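Local coordinates for protein HTH-type transcriptional regulator PrpR (PDB 6D2S) that regulates, as a DNA-binding transcription factor, the expression of enzymes that break down short-chain fatty acids through the glyoxylate and methylcitrate cycles, at residues Arg14-Glu26 against Cys167-Arg179. Residues are numbered along the deposited sequence; the frame is centred on the assembly and turned at random. Where two conformers were deposited one is given.
Sequences RNNYIHDLDMAAE and CHRLSTLQRPRQR. With NA (sodium ion), chain F; NA (sodium ion), chain G.
R175 and Y17 form the tightly packed part of this contact. One face of the Y17 ring packs against R175 CA and Q174 C, both offset toward its rim, and the aliphatic start of R175 runs past its phenol end. A bend at chi3 (-67°) then swings the guanidinium toward the helix, and NE donates to Y17 OH at 2.7 Å. The same hydroxyl is hydrogen-bonded to H19 ND1, 2.7 Å away; tyrosine thus suits a place needing both a flat surface and a polar end. Arginine's several N-H groups let R175 also present NH1 and NH2 to one oxygen of E26, with NH1 to OE1 at 2.9 Å, while M23 SD sits over the centre of one guanidinium face. Alongside, D22 meets R169 end-on: R169 NH1 reaches D22 OD2 at 2.8 Å and NH2 takes OD1, which also receives a weak bond from R175 NH2. T172 OG1 holds R169 NH1 as well. Two acids one helical turn apart probably balance the charges of two arginines. In the buried polar flank, the Q174 amide suits its place because one NH2 group serves both N15 O (2.9 Å) and S171 O, which a water bridges to N16 ND2. Packing has a cost: buried N16 O lacks a hydrogen-bond partner, meeting T172 CA at 3.3 Å. The solvent side is looser, with exposed H19, P176 and N15, whose OD1 binds a sodium ion (2.6 Å) completed by S199 O and waters. The contact joins the N-terminal helical part, at helix 19-31, to the loop leading from helix 163-170 into the antiparallel sheet of the C-terminal short-chain fatty acyl-CoA regulator region; helices 116-135 and 138-147 pack against both segments.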
loop_
_atom_site.group_PDB
_atom_site.type_symbol
_atom_site.label_atom_id
_atom_site.label_comp_id
_atom_site.label_asym_id
_atom_site.label_seq_id
_atom_site.Cartn_x
_atom_site.Cartn_y
_atom_site.Cartn_z
ATOM N N ARG A 14 -3.524 -14.215 6.563
ATOM C CA ARG A 14 -4.677 -13.832 5.768
ATOM C C ARG A 14 -4.310 -13.606 4.302
ATOM O O ARG A 14 -5.090 -12.996 3.565
ATOM C CB ARG A 14 -5.336 -12.595 6.389
ATOM C CG ARG A 14 -6.086 -12.936 7.707
ATOM C CD ARG A 14 -6.236 -11.768 8.707
ATOM N NE ARG A 14 -6.843 -12.269 9.954
ATOM C CZ ARG A 14 -6.184 -12.974 10.871
ATOM N NH1 ARG A 14 -4.894 -13.244 10.698
ATOM N NH2 ARG A 14 -6.803 -13.434 11.955
ATOM N N ASN A 15 -3.140 -14.102 3.869
ATOM C CA ASN A 15 -2.667 -13.958 2.480
ATOM C C ASN A 15 -2.524 -12.493 2.068
ATOM O O ASN A 15 -2.668 -12.153 0.889
ATOM C CB ASN A 15 -3.600 -14.677 1.505
ATOM C CG ASN A 15 -3.702 -16.158 1.795
ATOM O OD1 ASN A 15 -2.687 -16.855 1.875
ATOM N ND2 ASN A 15 -4.926 -16.646 1.971
ATOM N N ASN A 16 -2.253 -11.615 3.036
ATOM C CA ASN A 16 -2.074 -10.186 2.775
ATOM C C ASN A 16 -3.298 -9.572 2.099
ATOM O O ASN A 16 -3.183 -8.605 1.337
ATOM C CB ASN A 16 -0.819 -9.934 1.934
ATOM C CG ASN A 16 0.468 -10.245 2.692
ATOM O OD1 ASN A 16 0.550 -10.062 3.906
ATOM N ND2 ASN A 16 1.477 -10.714 1.975
ATOM N N TYR A 17 -4.477 -10.126 2.369
ATOM C CA TYR A 17 -5.717 -9.666 1.753
ATOM C C TYR A 17 -6.816 -9.750 2.805
ATOM O O TYR A 17 -7.044 -10.819 3.373
ATOM C CB TYR A 17 -6.068 -10.509 0.512
ATOM C CG TYR A 17 -7.460 -10.198 0.008
ATOM C CD1 TYR A 17 -7.701 -9.052 -0.741
ATOM C CD2 TYR A 17 -8.527 -11.029 0.307
ATOM C CE1 TYR A 17 -8.975 -8.744 -1.180
ATOM C CE2 TYR A 17 -9.814 -10.732 -0.118
ATOM C CZ TYR A 17 -10.026 -9.579 -0.862
ATOM O OH TYR A 17 -11.291 -9.267 -1.284
ATOM N N ILE A 18 -7.478 -8.627 3.079
ATOM C CA ILE A 18 -8.474 -8.525 4.148
ATOM C C ILE A 18 -9.828 -8.320 3.479
ATOM O O ILE A 18 -10.207 -7.189 3.159
ATOM C CB ILE A 18 -8.157 -7.378 5.113
ATOM C CG1 ILE A 18 -6.692 -7.402 5.548
ATOM C CG2 ILE A 18 -9.136 -7.396 6.322
ATOM C CD1 ILE A 18 -6.272 -8.676 6.330
ATOM N N HIS A 19 -10.578 -9.411 3.286
ATOM C CA HIS A 19 -11.714 -9.380 2.366
ATOM C C HIS A 19 -12.771 -8.365 2.784
ATOM O O HIS A 19 -13.255 -7.580 1.958
ATOM C CB HIS A 19 -12.342 -10.770 2.253
ATOM C CG HIS A 19 -13.467 -10.832 1.269
ATOM N ND1 HIS A 19 -13.284 -10.605 -0.080
ATOM C CD2 HIS A 19 -14.791 -11.068 1.438
ATOM C CE1 HIS A 19 -14.445 -10.721 -0.703
ATOM N NE2 HIS A 19 -15.377 -10.996 0.194
ATOM N N ASP A 20 -13.175 -8.378 4.056
ATOM C CA ASP A 20 -14.287 -7.516 4.449
ATOM C C ASP A 20 -13.939 -6.041 4.301
ATOM O O ASP A 20 -14.804 -5.232 3.946
ATOM C CB ASP A 20 -14.720 -7.818 5.886
ATOM C CG ASP A 20 -15.336 -9.194 6.030
ATOM O OD1 ASP A 20 -16.026 -9.646 5.092
ATOM O OD2 ASP A 20 -15.111 -9.834 7.079
ATOM N N LEU A 21 -12.689 -5.662 4.604
ATOM C CA LEU A 21 -12.281 -4.269 4.449
ATOM C C LEU A 21 -12.079 -3.911 2.990
ATOM O O LEU A 21 -12.406 -2.798 2.566
ATOM C CB LEU A 21 -10.984 -3.996 5.201
ATOM C CG LEU A 21 -11.013 -3.605 6.660
ATOM C CD1 LEU A 21 -9.565 -3.288 7.063
ATOM C CD2 LEU A 21 -11.953 -2.421 6.888
ATOM N N ASP A 22 -11.486 -4.831 2.222
ATOM C CA ASP A 22 -11.287 -4.594 0.800
ATOM C C ASP A 22 -12.630 -4.380 0.108
ATOM O O ASP A 22 -12.797 -3.440 -0.679
ATOM C CB ASP A 22 -10.520 -5.774 0.192
ATOM C CG ASP A 22 -9.630 -5.360 -0.967
ATOM O OD1 ASP A 22 -10.177 -4.910 -1.991
ATOM O OD2 ASP A 22 -8.392 -5.469 -0.839
ATOM N N MET A 23 -13.606 -5.246 0.401
ATOM C CA MET A 23 -14.938 -5.109 -0.189
ATOM C C MET A 23 -15.656 -3.864 0.314
ATOM O O MET A 23 -16.385 -3.214 -0.446
ATOM C CB MET A 23 -15.772 -6.357 0.119
ATOM C CG MET A 23 -15.248 -7.616 -0.522
ATOM S SD MET A 23 -15.634 -7.628 -2.292
ATOM C CE MET A 23 -17.401 -7.950 -2.266
ATOM N N ALA A 24 -15.495 -3.525 1.600
ATOM C CA ALA A 24 -16.152 -2.323 2.109
ATOM C C ALA A 24 -15.636 -1.076 1.397
ATOM O O ALA A 24 -16.417 -0.190 1.037
ATOM C CB ALA A 24 -15.955 -2.202 3.619
ATOM N N ALA A 25 -14.322 -0.998 1.181
ATOM C CA ALA A 25 -13.745 0.138 0.465
ATOM C C ALA A 25 -14.280 0.213 -0.958
ATOM O O ALA A 25 -14.692 1.281 -1.431
ATOM C CB ALA A 25 -12.216 0.026 0.452
ATOM N N GLU A 26 -14.277 -0.923 -1.660
ATOM C CA GLU A 26 -14.712 -0.928 -3.052
ATOM C C GLU A 26 -16.192 -0.581 -3.160
ATOM O O GLU A 26 -16.603 0.171 -4.053
ATOM C CB GLU A 26 -14.422 -2.299 -3.679
ATOM C CG GLU A 26 -14.596 -2.303 -5.191
ATOM C CD GLU A 26 -14.144 -3.603 -5.836
ATOM O OE1 GLU A 26 -14.098 -4.638 -5.131
ATOM O OE2 GLU A 26 -13.854 -3.592 -7.053
ATOM N N CYS A 167 2.934 -0.587 -5.375
ATOM C CA CYS A 167 3.566 -1.875 -5.062
ATOM C C CYS A 167 2.840 -2.575 -3.926
ATOM O O CYS A 167 2.583 -3.784 -3.979
ATOM C CB CYS A 167 5.032 -1.692 -4.687
ATOM S SG CYS A 167 6.103 -1.283 -6.033
ATOM N N HIS A 168 2.528 -1.837 -2.865
ATOM C CA HIS A 168 1.833 -2.479 -1.762
ATOM C C HIS A 168 0.493 -3.025 -2.220
ATOM O O HIS A 168 0.134 -4.164 -1.896
ATOM C CB HIS A 168 1.651 -1.523 -0.585
ATOM C CG HIS A 168 1.112 -2.208 0.631
ATOM N ND1 HIS A 168 -0.235 -2.433 0.819
ATOM C CD2 HIS A 168 1.739 -2.771 1.691
ATOM C CE1 HIS A 168 -0.418 -3.085 1.953
ATOM N NE2 HIS A 168 0.765 -3.303 2.501
ATOM N N ARG A 169 -0.260 -2.248 -3.003
ATOM C CA ARG A 169 -1.550 -2.753 -3.466
ATOM C C ARG A 169 -1.388 -3.993 -4.345
ATOM O O ARG A 169 -2.179 -4.943 -4.247
ATOM C CB ARG A 169 -2.318 -1.665 -4.220
ATOM C CG ARG A 169 -3.731 -2.083 -4.569
ATOM C CD ARG A 169 -4.623 -2.165 -3.309
ATOM N NE ARG A 169 -6.054 -2.274 -3.637
ATOM C CZ ARG A 169 -6.878 -3.213 -3.163
ATOM N NH1 ARG A 169 -6.424 -4.170 -2.357
ATOM N NH2 ARG A 169 -8.170 -3.195 -3.492
ATOM N N LEU A 170 -0.392 -4.001 -5.232
ATOM C CA LEU A 170 -0.184 -5.193 -6.055
ATOM C C LEU A 170 0.047 -6.423 -5.178
ATOM O O LEU A 170 -0.407 -7.529 -5.507
ATOM C CB LEU A 170 0.995 -4.981 -7.017
ATOM C CG LEU A 170 0.780 -3.992 -8.170
ATOM C CD1 LEU A 170 2.106 -3.687 -8.876
ATOM C CD2 LEU A 170 -0.222 -4.574 -9.176
ATOM N N SER A 171 0.710 -6.242 -4.047
ATOM C CA SER A 171 0.991 -7.355 -3.143
ATOM C C SER A 171 -0.229 -7.800 -2.336
ATOM O O SER A 171 -0.129 -8.790 -1.600
ATOM C CB SER A 171 2.130 -6.986 -2.185
ATOM O OG SER A 171 1.668 -6.190 -1.097
ATOM N N THR A 172 -1.361 -7.110 -2.445
ATOM C CA THR A 172 -2.584 -7.507 -1.750
ATOM C C THR A 172 -3.597 -8.201 -2.654
ATOM O O THR A 172 -4.701 -8.494 -2.189
ATOM C CB THR A 172 -3.280 -6.292 -1.099
ATOM O OG1 THR A 172 -3.777 -5.400 -2.119
ATOM C CG2 THR A 172 -2.322 -5.541 -0.165
ATOM N N LEU A 173 -3.285 -8.436 -3.932
ATOM C CA LEU A 173 -4.298 -8.922 -4.877
ATOM C C LEU A 173 -4.488 -10.435 -4.747
ATOM O O LEU A 173 -4.239 -11.211 -5.671
ATOM C CB LEU A 173 -3.937 -8.528 -6.310
ATOM C CG LEU A 173 -3.834 -7.018 -6.542
ATOM C CD1 LEU A 173 -3.641 -6.710 -8.021
ATOM C CD2 LEU A 173 -5.060 -6.267 -5.982
ATOM N N GLN A 174 -4.955 -10.847 -3.562
ATOM C CA GLN A 174 -5.256 -12.248 -3.284
ATOM C C GLN A 174 -6.748 -12.497 -3.046
ATOM O O GLN A 174 -7.120 -13.429 -2.327
ATOM C CB GLN A 174 -4.436 -12.747 -2.091
ATOM C CG GLN A 174 -2.990 -13.110 -2.444
ATOM C CD GLN A 174 -2.122 -11.882 -2.701
ATOM O OE1 GLN A 174 -1.625 -11.681 -3.806
ATOM N NE2 GLN A 174 -1.941 -11.054 -1.677
ATOM N N ARG A 175 -7.612 -11.700 -3.654
ATOM C CA ARG A 175 -9.047 -11.948 -3.511
ATOM C C ARG A 175 -9.389 -13.277 -4.176
ATOM O O ARG A 175 -9.024 -13.495 -5.338
ATOM C CB ARG A 175 -9.872 -10.816 -4.141
ATOM C CG ARG A 175 -11.393 -11.054 -4.089
ATOM C CD ARG A 175 -12.172 -9.852 -4.660
ATOM N NE ARG A 175 -12.049 -8.649 -3.834
ATOM C CZ ARG A 175 -12.597 -7.480 -4.157
ATOM N NH1 ARG A 175 -13.295 -7.373 -5.292
ATOM N NH2 ARG A 175 -12.450 -6.426 -3.362
ATOM N N PRO A 176 -10.071 -14.187 -3.482
ATOM C CA PRO A 176 -10.358 -15.495 -4.080
ATOM C C PRO A 176 -11.097 -15.331 -5.399
ATOM O O PRO A 176 -12.016 -14.519 -5.523
ATOM C CB PRO A 176 -11.216 -16.193 -3.018
ATOM C CG PRO A 176 -10.783 -15.545 -1.715
ATOM C CD PRO A 176 -10.529 -14.096 -2.082
ATOM N N ARG A 177 -10.639 -16.060 -6.403
ATOM C CA ARG A 177 -11.193 -16.101 -7.749
ATOM C C ARG A 177 -10.899 -14.836 -8.543
ATOM O O ARG A 177 -11.340 -14.730 -9.697
ATOM C CB ARG A 177 -12.707 -16.373 -7.738
ATOM C CG ARG A 177 -13.051 -17.731 -7.123
ATOM C CD ARG A 177 -14.551 -18.038 -7.138
ATOM N NE ARG A 177 -14.810 -19.346 -6.543
ATOM C CZ ARG A 177 -14.971 -19.548 -5.238
ATOM N NH1 ARG A 177 -14.910 -18.523 -4.399
ATOM N NH2 ARG A 177 -15.190 -20.768 -4.770
ATOM N N GLN A 178 -10.158 -13.874 -7.992
ATOM C CA GLN A 178 -9.717 -12.741 -8.802
ATOM C C GLN A 178 -8.314 -12.310 -8.378
ATOM O O GLN A 178 -8.045 -11.151 -8.092
ATOM C CB GLN A 178 -10.680 -11.554 -8.751
ATOM C CG GLN A 178 -10.290 -10.533 -9.830
ATOM C CD GLN A 178 -11.316 -9.445 -10.096
ATOM O OE1 GLN A 178 -12.448 -9.484 -9.606
ATOM N NE2 GLN A 178 -10.915 -8.460 -10.895
ATOM N N ARG A 179 -7.384 -13.261 -8.371
ATOM C CA ARG A 179 -6.033 -12.967 -7.918
ATOM C C ARG A 179 -5.222 -12.257 -9.000
ATOM O O ARG A 179 -5.403 -12.494 -10.200
ATOM C CB ARG A 179 -5.318 -14.265 -7.509
ATOM C CG ARG A 179 -5.987 -14.950 -6.322
ATOM C CD ARG A 179 -5.277 -16.221 -5.906
ATOM N NE ARG A 179 -4.038 -15.932 -5.196
ATOM C CZ ARG A 179 -2.822 -16.198 -5.662
ATOM N NH1 ARG A 179 -2.672 -16.775 -6.847
ATOM N NH2 ARG A 179 -1.756 -15.897 -4.934
HETATM NA NA NA F . -16.318 -11.722 7.631
HETATM NA NA NA G . -0.123 -17.438 1.737
HETATM O O HOH W 1 2.011 -10.110 -0.739
HETATM O O HOH W 2 -13.579 -11.841 8.816
HETATM O O HOH W 3 -0.292 -18.412 -0.436
HETATM O O HOH W 4 0.373 -15.207 2.789
HETATM O O HOH W 5 1.864 -18.093 2.084
#